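Local atomic coordinates of fructosyl amine:oxygen oxidoreductase (Neosartorya fumigata, PDB entry 4WCT), a protein that oxidatively deglycates fructosyl amines (Amadori products) with a bound FAD as cofactor and molecular oxygen as electron acceptor. Residues S92-A97 with P394-F399; E146-F151 with G162-W167; I262-E267 with A348-S353. All blocks are in the same frame, centred on the assembly; numbering follows the deposited sequence.

Interaction 1: S92-A97 with P394-F399; sequences STFTRA and PTIGGF
Phe94 and Phe399 make the central touch between two helices. They form an edge-to-face pair, with the edge of Phe94 turned to the face of Phe399. The ring planes stand at 62° and the centroids lie 4.7 Å apart. CD1 and CE1 of Phe94 do the touching, and CE1 of Phe94 comes within 3.7 Å of CG of Phe399. CD1 of the same ring sits over the Phe399 face, offset toward its rim. Ala97 meets Phe399 differently: its CB lies at the ring edge, near the plane, 4.1 Å from CZ of Phe399. The methyl CD1 of Ile396 reaches CE1 of Phe94. Ile396 CG1 is anti to its own backbone N (chi1 -163°), which carries the branch toward the ring.

Further along, CG2 of Thr395 packs against Ala97, 3.4 Å from the Ala97 O. No direct hydrogen bond joins the two segments. One water bridges them, donating to Phe94 O at 2.8 Å and hydrogen-bonded to Thr395 OG1 at 2.7 Å.

The axes of the two segments approach to 9.4 Å at 123°, a steeply crossed pair. Phe368 adds a second edge-to-face partner to Phe94. Val412 of helix 410-413 also touches Phe94. The Ile396 side chain, about 7 Å from the FAD, rests on Trp36 and Ser39 of helix 35-46, so helix 393-404 contacts both helix 35-46 and helix 86-102.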
loop_
_atom_site.group_PDB
_atom_site.type_symbol
_atom_site.label_atom_id
_atom_site.label_comp_id
_atom_site.label_asym_id
_atom_site.label_seq_id
_atom_site.Cartn_x
_atom_site.Cartn_y
_atom_site.Cartn_z
ATOM N N SER A 92 6.481 6.652 12.483
ATOM C CA SER A 92 7.852 7.096 12.254
ATOM C C SER A 92 8.845 6.011 12.625
ATOM O O SER A 92 9.899 5.894 11.998
ATOM C CB SER A 92 8.164 8.343 13.070
ATOM O OG SER A 92 7.547 9.477 12.509
ATOM N N THR A 93 8.491 5.186 13.611
ATOM C CA THR A 93 9.311 4.002 13.931
ATOM C C THR A 93 9.357 3.006 12.768
ATOM O O THR A 93 10.448 2.562 12.348
ATOM C CB THR A 93 8.791 3.305 15.187
ATOM O OG1 THR A 93 8.826 4.216 16.290
ATOM C CG2 THR A 93 9.598 2.054 15.480
ATOM N N PHE A 94 8.196 2.751 12.171
ATOM C CA PHE A 94 8.135 1.902 10.967
ATOM C C PHE A 94 8.955 2.499 9.826
ATOM O O PHE A 94 9.785 1.811 9.228
ATOM C CB PHE A 94 6.700 1.684 10.512
ATOM C CG PHE A 94 5.939 0.701 11.357
ATOM C CD1 PHE A 94 6.241 -0.651 11.306
ATOM C CD2 PHE A 94 4.840 1.096 12.077
ATOM C CE1 PHE A 94 5.486 -1.578 11.995
ATOM C CE2 PHE A 94 4.139 0.191 12.852
ATOM C CZ PHE A 94 4.409 -1.163 12.756
ATOM N N THR A 95 8.729 3.767 9.507
ATOM C CA THR A 95 9.428 4.376 8.338
ATOM C C THR A 95 10.916 4.626 8.555
ATOM O O THR A 95 11.692 4.592 7.617
ATOM C CB THR A 95 8.757 5.653 7.814
ATOM O OG1 THR A 95 8.654 6.663 8.826
ATOM C CG2 THR A 95 7.347 5.320 7.302
ATOM N N ARG A 96 11.313 4.843 9.796
ATOM C CA ARG A 96 12.726 4.972 10.107
ATOM C C ARG A 96 13.454 3.706 9.734
ATOM O O ARG A 96 14.525 3.739 9.089
ATOM C CB ARG A 96 12.914 5.261 11.602
ATOM C CG ARG A 96 14.324 5.683 11.966
ATOM C CD ARG A 96 14.493 5.888 13.461
ATOM N NE ARG A 96 13.574 6.905 13.959
ATOM C CZ ARG A 96 12.539 6.656 14.760
ATOM N NH1 ARG A 96 12.405 5.483 15.359
ATOM N NH2 ARG A 96 11.748 7.647 15.113
ATOM N N ALA A 97 12.923 2.587 10.206
ATOM C CA ALA A 97 13.499 1.283 9.895
ATOM C C ALA A 97 13.474 1.022 8.391
ATOM O O ALA A 97 14.427 0.476 7.807
ATOM C CB ALA A 97 12.737 0.179 10.618
ATOM N N PRO A 394 10.752 -3.474 3.039
ATOM C CA PRO A 394 12.016 -4.120 3.438
ATOM C C PRO A 394 11.974 -4.657 4.878
ATOM O O PRO A 394 12.661 -5.640 5.170
ATOM C CB PRO A 394 13.037 -2.990 3.349
ATOM C CG PRO A 394 12.429 -1.979 2.432
ATOM C CD PRO A 394 10.947 -2.053 2.724
ATOM N N THR A 395 11.188 -4.034 5.747
ATOM C CA THR A 395 11.280 -4.232 7.187
ATOM C C THR A 395 9.998 -4.767 7.800
ATOM O O THR A 395 10.010 -5.243 8.915
ATOM C CB THR A 395 11.656 -2.903 7.896
ATOM O OG1 THR A 395 10.954 -1.802 7.261
ATOM C CG2 THR A 395 13.134 -2.679 7.794
ATOM N N ILE A 396 8.887 -4.694 7.066
ATOM C CA ILE A 396 7.610 -5.083 7.674
ATOM C C ILE A 396 7.594 -6.572 8.078
ATOM O O ILE A 396 7.091 -6.930 9.153
ATOM C CB ILE A 396 6.419 -4.730 6.763
ATOM C CG1 ILE A 396 5.111 -4.754 7.580
ATOM C CG2 ILE A 396 6.388 -5.660 5.576
ATOM C CD1 ILE A 396 4.916 -3.558 8.472
ATOM N N GLY A 397 8.277 -7.413 7.310
ATOM C CA GLY A 397 8.434 -8.802 7.686
ATOM C C GLY A 397 9.185 -8.994 8.986
ATOM O O GLY A 397 8.959 -9.980 9.684
ATOM N N GLY A 398 10.108 -8.087 9.327
ATOM C CA GLY A 398 10.782 -8.206 10.627
ATOM C C GLY A 398 9.859 -7.882 11.785
ATOM O O GLY A 398 9.952 -8.491 12.848
ATOM N N PHE A 399 9.084 -6.810 11.648
ATOM C CA PHE A 399 8.052 -6.507 12.637
ATOM C C PHE A 399 7.045 -7.634 12.758
ATOM O O PHE A 399 6.666 -8.031 13.886
ATOM C CB PHE A 399 7.338 -5.199 12.302
ATOM C CG PHE A 399 8.194 -4.011 12.454
ATOM C CD1 PHE A 399 8.480 -3.499 13.716
ATOM C CD2 PHE A 399 8.727 -3.385 11.338
ATOM C CE1 PHE A 399 9.296 -2.380 13.860
ATOM C CE2 PHE A 399 9.537 -2.273 11.480
ATOM C CZ PHE A 399 9.779 -1.735 12.732
HETATM O O HOH W 1 8.763 -0.668 8.378
#

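Interaction 2: E146-F151 with G162-W167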
loop_
_atom_site.group_PDB
_atom_site.type_symbol
_atom_site.label_atom_id
_atom_site.label_comp_id
_atom_site.label_asym_id
_atom_site.label_seq_id
_atom_site.Cartn_x
_atom_site.Cartn_y
_atom_site.Cartn_z
ATOM N N GLU A 146 6.152 28.477 -3.597
ATOM C CA GLU A 146 5.114 29.512 -3.527
ATOM C C GLU A 146 4.527 29.806 -4.891
ATOM O O GLU A 146 3.371 30.202 -5.009
ATOM C CB GLU A 146 5.692 30.812 -2.989
ATOM C CG GLU A 146 6.262 30.712 -1.602
ATOM C CD GLU A 146 5.227 30.987 -0.522
ATOM O OE1 GLU A 146 4.034 31.189 -0.834
ATOM O OE2 GLU A 146 5.627 31.015 0.652
ATOM N N THR A 147 5.345 29.683 -5.934
ATOM C CA THR A 147 4.951 30.096 -7.274
ATOM C C THR A 147 5.025 28.934 -8.258
ATOM O O THR A 147 5.695 27.934 -7.993
ATOM C CB THR A 147 5.876 31.229 -7.787
ATOM O OG1 THR A 147 7.184 30.714 -7.961
ATOM C CG2 THR A 147 5.890 32.427 -6.796
ATOM N N ALA A 148 4.462 29.115 -9.442
ATOM C CA ALA A 148 4.557 28.101 -10.481
ATOM C C ALA A 148 5.998 27.853 -10.852
ATOM O O ALA A 148 6.413 26.729 -11.039
ATOM C CB ALA A 148 3.791 28.530 -11.704
ATOM N N GLU A 149 6.774 28.920 -10.960
ATOM C CA GLU A 149 8.189 28.770 -11.264
ATOM C C GLU A 149 8.929 27.953 -10.205
ATOM O O GLU A 149 9.787 27.111 -10.543
ATOM C CB GLU A 149 8.853 30.156 -11.454
ATOM C CG GLU A 149 10.343 30.065 -11.791
ATOM C CD GLU A 149 10.823 31.273 -12.576
ATOM O OE1 GLU A 149 10.464 31.374 -13.795
ATOM O OE2 GLU A 149 11.493 32.141 -11.946
ATOM N N ASP A 150 8.622 28.189 -8.940
ATOM C CA ASP A 150 9.213 27.401 -7.842
ATOM C C ASP A 150 8.936 25.918 -8.098
ATOM O O ASP A 150 9.824 25.099 -7.935
ATOM C CB ASP A 150 8.626 27.749 -6.473
ATOM C CG ASP A 150 9.046 29.118 -5.943
ATOM O OD1 ASP A 150 10.062 29.671 -6.393
ATOM O OD2 ASP A 150 8.361 29.603 -4.992
ATOM N N PHE A 151 7.687 25.562 -8.458
ATOM C CA PHE A 151 7.375 24.154 -8.742
ATOM C C PHE A 151 8.173 23.645 -9.944
ATOM O O PHE A 151 8.786 22.574 -9.891
ATOM C CB PHE A 151 5.872 23.947 -8.993
ATOM C CG PHE A 151 5.070 23.828 -7.738
ATOM C CD1 PHE A 151 4.907 22.615 -7.107
ATOM C CD2 PHE A 151 4.500 24.964 -7.157
ATOM C CE1 PHE A 151 4.133 22.520 -5.975
ATOM C CE2 PHE A 151 3.734 24.885 -6.026
ATOM C CZ PHE A 151 3.529 23.655 -5.432
ATOM N N GLY A 162 3.366 23.391 -16.409
ATOM C CA GLY A 162 2.072 24.019 -16.085
ATOM C C GLY A 162 2.151 25.285 -15.267
ATOM O O GLY A 162 3.225 25.766 -14.882
ATOM N N ASP A 163 0.969 25.839 -14.999
ATOM C CA ASP A 163 0.828 27.065 -14.279
ATOM C C ASP A 163 0.491 26.870 -12.800
ATOM O O ASP A 163 0.457 27.842 -12.070
ATOM C CB ASP A 163 -0.289 27.891 -14.915
ATOM C CG ASP A 163 0.093 28.476 -16.219
ATOM O OD1 ASP A 163 1.303 28.708 -16.503
ATOM O OD2 ASP A 163 -0.840 28.743 -16.982
ATOM N N PHE A 164 0.250 25.628 -12.371
ATOM C CA PHE A 164 0.061 25.299 -10.954
ATOM C C PHE A 164 -0.908 26.265 -10.238
ATOM O O PHE A 164 -0.526 26.884 -9.212
ATOM C CB PHE A 164 1.411 25.262 -10.220
ATOM C CG PHE A 164 2.342 24.165 -10.698
ATOM C CD1 PHE A 164 3.074 24.295 -11.876
ATOM C CD2 PHE A 164 2.396 22.961 -10.038
ATOM C CE1 PHE A 164 3.880 23.240 -12.333
ATOM C CE2 PHE A 164 3.239 21.944 -10.451
ATOM C CZ PHE A 164 3.928 22.055 -11.632
ATOM N N PRO A 165 -2.113 26.459 -10.819
ATOM C CA PRO A 165 -2.942 27.577 -10.356
ATOM C C PRO A 165 -3.445 27.394 -8.928
ATOM O O PRO A 165 -4.142 26.423 -8.632
ATOM C CB PRO A 165 -4.089 27.641 -11.388
ATOM C CG PRO A 165 -3.674 26.753 -12.530
ATOM C CD PRO A 165 -2.697 25.766 -11.976
ATOM N N GLY A 166 -3.018 28.285 -8.038
ATOM C CA GLY A 166 -3.338 28.203 -6.630
ATOM C C GLY A 166 -2.508 27.256 -5.798
ATOM O O GLY A 166 -2.683 27.194 -4.584
ATOM N N TRP A 167 -1.553 26.568 -6.433
ATOM C CA TRP A 167 -0.767 25.574 -5.714
ATOM C C TRP A 167 0.271 26.253 -4.813
ATOM O O TRP A 167 0.986 27.183 -5.240
ATOM C CB TRP A 167 -0.025 24.665 -6.684
ATOM C CG TRP A 167 -0.835 23.668 -7.445
ATOM C CD1 TRP A 167 -1.971 23.891 -8.188
ATOM C CD2 TRP A 167 -0.464 22.306 -7.698
ATOM N NE1 TRP A 167 -2.319 22.754 -8.853
ATOM C CE2 TRP A 167 -1.403 21.776 -8.596
ATOM C CE3 TRP A 167 0.558 21.485 -7.229
ATOM C CZ2 TRP A 167 -1.368 20.448 -9.011
ATOM C CZ3 TRP A 167 0.622 20.201 -7.656
ATOM C CH2 TRP A 167 -0.347 19.677 -8.543
#
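An aromatic cluster of Phe151, Phe164 and Trp167 joins the short helix 148-152 to the loop that leads into strand 168-172. Phe151 CB stands over the centre of the Phe164 ring, 3.6 Å from its centroid and 9° off the normal, a CH-pi contact. The phenyl planes are nearly parallel, 12° apart, but displaced, with little of one ring above the other. Phe151 CG is anti to its carbonyl carbon, which carries the ring on to Trp167. The edge of Trp167 is turned to the face of Phe151, with planes at 86°. Trp167 CE3 lies 3.9 Å from Phe151 CE1. Ala148 CB points into the loop and rests 3.4 Å from Asp163 O.

A type II turn runs from Phe164 to Trp167, closed by Trp167 N to Phe164 O. At the start of the helix, Thr147 and Asp150 form a capping box. Thr147 OG1 accepts from Asp150 N at 3.1 Å, and Asp150 OD2 takes Thr147 N from above the carboxylate plane. Asp150 OD2 also takes Glu146 N, through its anti lone pair. Trp167 NE1 bonds to Asp342 of helix 330-343. The arrangement is an aromatic cluster that ties a capped helix start to a beta turn.

Interaction 3: I262-E267 with A348-S353; sequences IQMGPE and ADRPLS
Arg350 folds its side chain over Ile262 to reach the backbone of the 262-267 segment. Its CG is anti to the carbonyl carbon, and the chain then bends at chi2 (-86°) and again at chi3 (-81°). These bends turn the guanidinium toward Gln263. NH2 of Arg350 donates to Gln263 O at 3.0 Å, with an N-H...O angle of 154°. The acceptor lies in the guanidinium plane, but the donor is tilted from the plane of the carbonyl. A water accepts from Arg350 NE at 2.9 Å and donates to the same Gln263 O. That carbonyl is therefore gripped twice. NH2 also forms a salt bridge with Glu268, which in turn accepts from Gly265 N.

Beside the guanidinium, Ile262 CG2 packs 3.7 Å from Arg350 CB. Met264 bends at chi2, which brings its SD to 4.1 Å from Arg350 NH2; both side chains cross Arg350 at about a right angle. CG1 of Ile262 touches Leu352 CD2 at 4.3 Å. A second water takes the Gln263 N-H at 2.8 Å and donates to Pro351 O at 2.6 Å. Gln263 bends at chi2, and its NE2 donates to Met264 O at 3.0 Å and also to Lys293 O. Ser353 CB meets Gln263 CB, while its OG bonds to Glu295.

A strand end is thus tied to a neighbouring chain by an arginine-to-carbonyl bond and two waters. The contact lies at the end of strand 253-263, beside the chain that leads into strand 352-362. Strand 295-310 flanks it through Ile298 and Leu296, and Leu340 of helix 330-343 packs on Ile262.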
loop_
_atom_site.group_PDB
_atom_site.type_symbol
_atom_site.label_atom_id
_atom_site.label_comp_id
_atom_site.label_asym_id
_atom_site.label_seq_id
_atom_site.Cartn_x
_atom_site.Cartn_y
_atom_site.Cartn_z
ATOM N N ILE A 262 0.840 6.645 -19.003
ATOM C CA ILE A 262 1.061 7.245 -20.326
ATOM C C ILE A 262 2.412 6.742 -20.836
ATOM O O ILE A 262 3.404 6.749 -20.076
ATOM C CB ILE A 262 1.125 8.799 -20.238
ATOM C CG1 ILE A 262 -0.225 9.361 -19.820
ATOM C CG2 ILE A 262 1.556 9.389 -21.572
ATOM C CD1 ILE A 262 -0.243 10.854 -19.604
ATOM N N GLN A 263 2.476 6.364 -22.101
ATOM C CA GLN A 263 3.704 5.897 -22.696
ATOM C C GLN A 263 4.523 7.063 -23.232
ATOM O O GLN A 263 4.033 7.815 -24.072
ATOM C CB GLN A 263 3.333 4.967 -23.872
ATOM C CG GLN A 263 4.525 4.582 -24.720
ATOM C CD GLN A 263 5.424 3.646 -23.981
ATOM O OE1 GLN A 263 5.107 2.452 -23.828
ATOM N NE2 GLN A 263 6.619 4.125 -23.636
ATOM N N MET A 264 5.719 7.265 -22.684
ATOM C CA MET A 264 6.574 8.363 -23.096
ATOM C C MET A 264 7.389 7.949 -24.302
ATOM O O MET A 264 7.713 6.776 -24.479
ATOM C CB MET A 264 7.499 8.794 -21.945
ATOM C CG MET A 264 6.756 9.176 -20.660
ATOM S SD MET A 264 5.537 10.489 -20.858
ATOM C CE MET A 264 6.636 11.881 -20.939
ATOM N N GLY A 265 7.698 8.919 -25.149
ATOM C CA GLY A 265 8.529 8.641 -26.331
ATOM C C GLY A 265 10.013 8.583 -26.004
ATOM O O GLY A 265 10.462 8.956 -24.918
ATOM N N PRO A 266 10.808 8.047 -26.937
ATOM C CA PRO A 266 12.176 7.672 -26.613
ATOM C C PRO A 266 13.170 8.821 -26.454
ATOM O O PRO A 266 14.151 8.675 -25.712
ATOM C CB PRO A 266 12.572 6.786 -27.790
ATOM C CG PRO A 266 11.690 7.225 -28.904
ATOM C CD PRO A 266 10.389 7.592 -28.274
ATOM N N GLU A 267 12.847 9.995 -27.011
ATOM C CA GLU A 267 13.668 11.188 -26.773
ATOM C C GLU A 267 13.124 11.990 -25.594
ATOM O O GLU A 267 13.887 12.368 -24.705
ATOM C CB GLU A 267 13.730 12.118 -28.003
ATOM C CG GLU A 267 14.443 11.517 -29.218
ATOM C CD GLU A 267 15.943 11.319 -29.010
ATOM O OE1 GLU A 267 16.469 11.543 -27.897
ATOM O OE2 GLU A 267 16.627 11.020 -30.004
ATOM N N ALA A 348 -1.460 16.227 -21.083
ATOM C CA ALA A 348 -2.784 16.019 -20.528
ATOM C C ALA A 348 -3.770 15.325 -21.451
ATOM O O ALA A 348 -4.799 14.838 -20.960
ATOM C CB ALA A 348 -3.373 17.333 -20.053
ATOM N N ASP A 349 -3.528 15.366 -22.759
ATOM C CA ASP A 349 -4.407 14.702 -23.704
ATOM C C ASP A 349 -3.816 13.416 -24.283
ATOM O O ASP A 349 -4.340 12.869 -25.269
ATOM C CB ASP A 349 -4.799 15.656 -24.832
ATOM C CG ASP A 349 -5.733 16.770 -24.366
ATOM O OD1 ASP A 349 -6.654 16.492 -23.570
ATOM O OD2 ASP A 349 -5.490 17.934 -24.744
ATOM N N ARG A 350 -2.735 12.913 -23.704
ATOM C CA ARG A 350 -2.096 11.709 -24.249
ATOM C C ARG A 350 -2.964 10.499 -23.933
ATOM O O ARG A 350 -3.571 10.397 -22.854
ATOM C CB ARG A 350 -0.725 11.506 -23.646
ATOM C CG ARG A 350 0.263 12.593 -24.036
ATOM C CD ARG A 350 0.941 12.287 -25.347
ATOM N NE ARG A 350 2.039 11.358 -25.148
ATOM C CZ ARG A 350 3.307 11.716 -24.910
ATOM N NH1 ARG A 350 3.708 12.966 -25.109
ATOM N NH2 ARG A 350 4.188 10.770 -24.679
ATOM N N PRO A 351 -3.020 9.554 -24.863
ATOM C CA PRO A 351 -3.758 8.329 -24.588
ATOM C C PRO A 351 -3.162 7.514 -23.467
ATOM O O PRO A 351 -1.953 7.526 -23.253
ATOM C CB PRO A 351 -3.681 7.558 -25.909
ATOM C CG PRO A 351 -2.468 8.062 -26.569
ATOM C CD PRO A 351 -2.266 9.482 -26.129
ATOM N N LEU A 352 -4.026 6.848 -22.719
ATOM C CA LEU A 352 -3.575 5.976 -21.655
ATOM C C LEU A 352 -3.107 4.675 -22.273
ATOM O O LEU A 352 -3.768 4.116 -23.153
ATOM C CB LEU A 352 -4.694 5.697 -20.654
ATOM C CG LEU A 352 -5.314 6.896 -19.964
ATOM C CD1 LEU A 352 -6.322 6.378 -18.937
ATOM C CD2 LEU A 352 -4.248 7.804 -19.331
ATOM N N SER A 353 -2.000 4.151 -21.754
ATOM C CA SER A 353 -1.474 2.886 -22.206
ATOM C C SER A 353 -1.848 1.719 -21.323
ATOM O O SER A 353 -1.680 0.527 -21.704
ATOM C CB SER A 353 0.029 2.992 -22.369
ATOM O OG SER A 353 0.670 3.209 -21.137
HETATM O O HOH W 2 0.337 6.552 -23.969
HETATM O O HOH W 3 1.500 8.569 -25.495
#

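From the N terminus, the chain first passes 92-97 on helix 86-102, whose partner 394-399 comes almost 300 residues later. Interaction 1 thus closes the widest loop, and the other two nest within it. Interaction 2 closes a short loop, with ten residues between 146-151 and 162-167. Interaction 3 follows in series, joining 262-267 to 348-353 across 80 residues. Nothing crosses. Interactions 2 and 3 lie about 9 Å apart at their nearest atoms, and helix 330-343 packs against both. Interaction 1 joins helices near the FAD. Interaction 2 ties helix 148-152 to the loop before strand 168-172, and interaction 3 joins the end of strand 253-263 to the chain entering strand 352-362, all beside one mixed sheet.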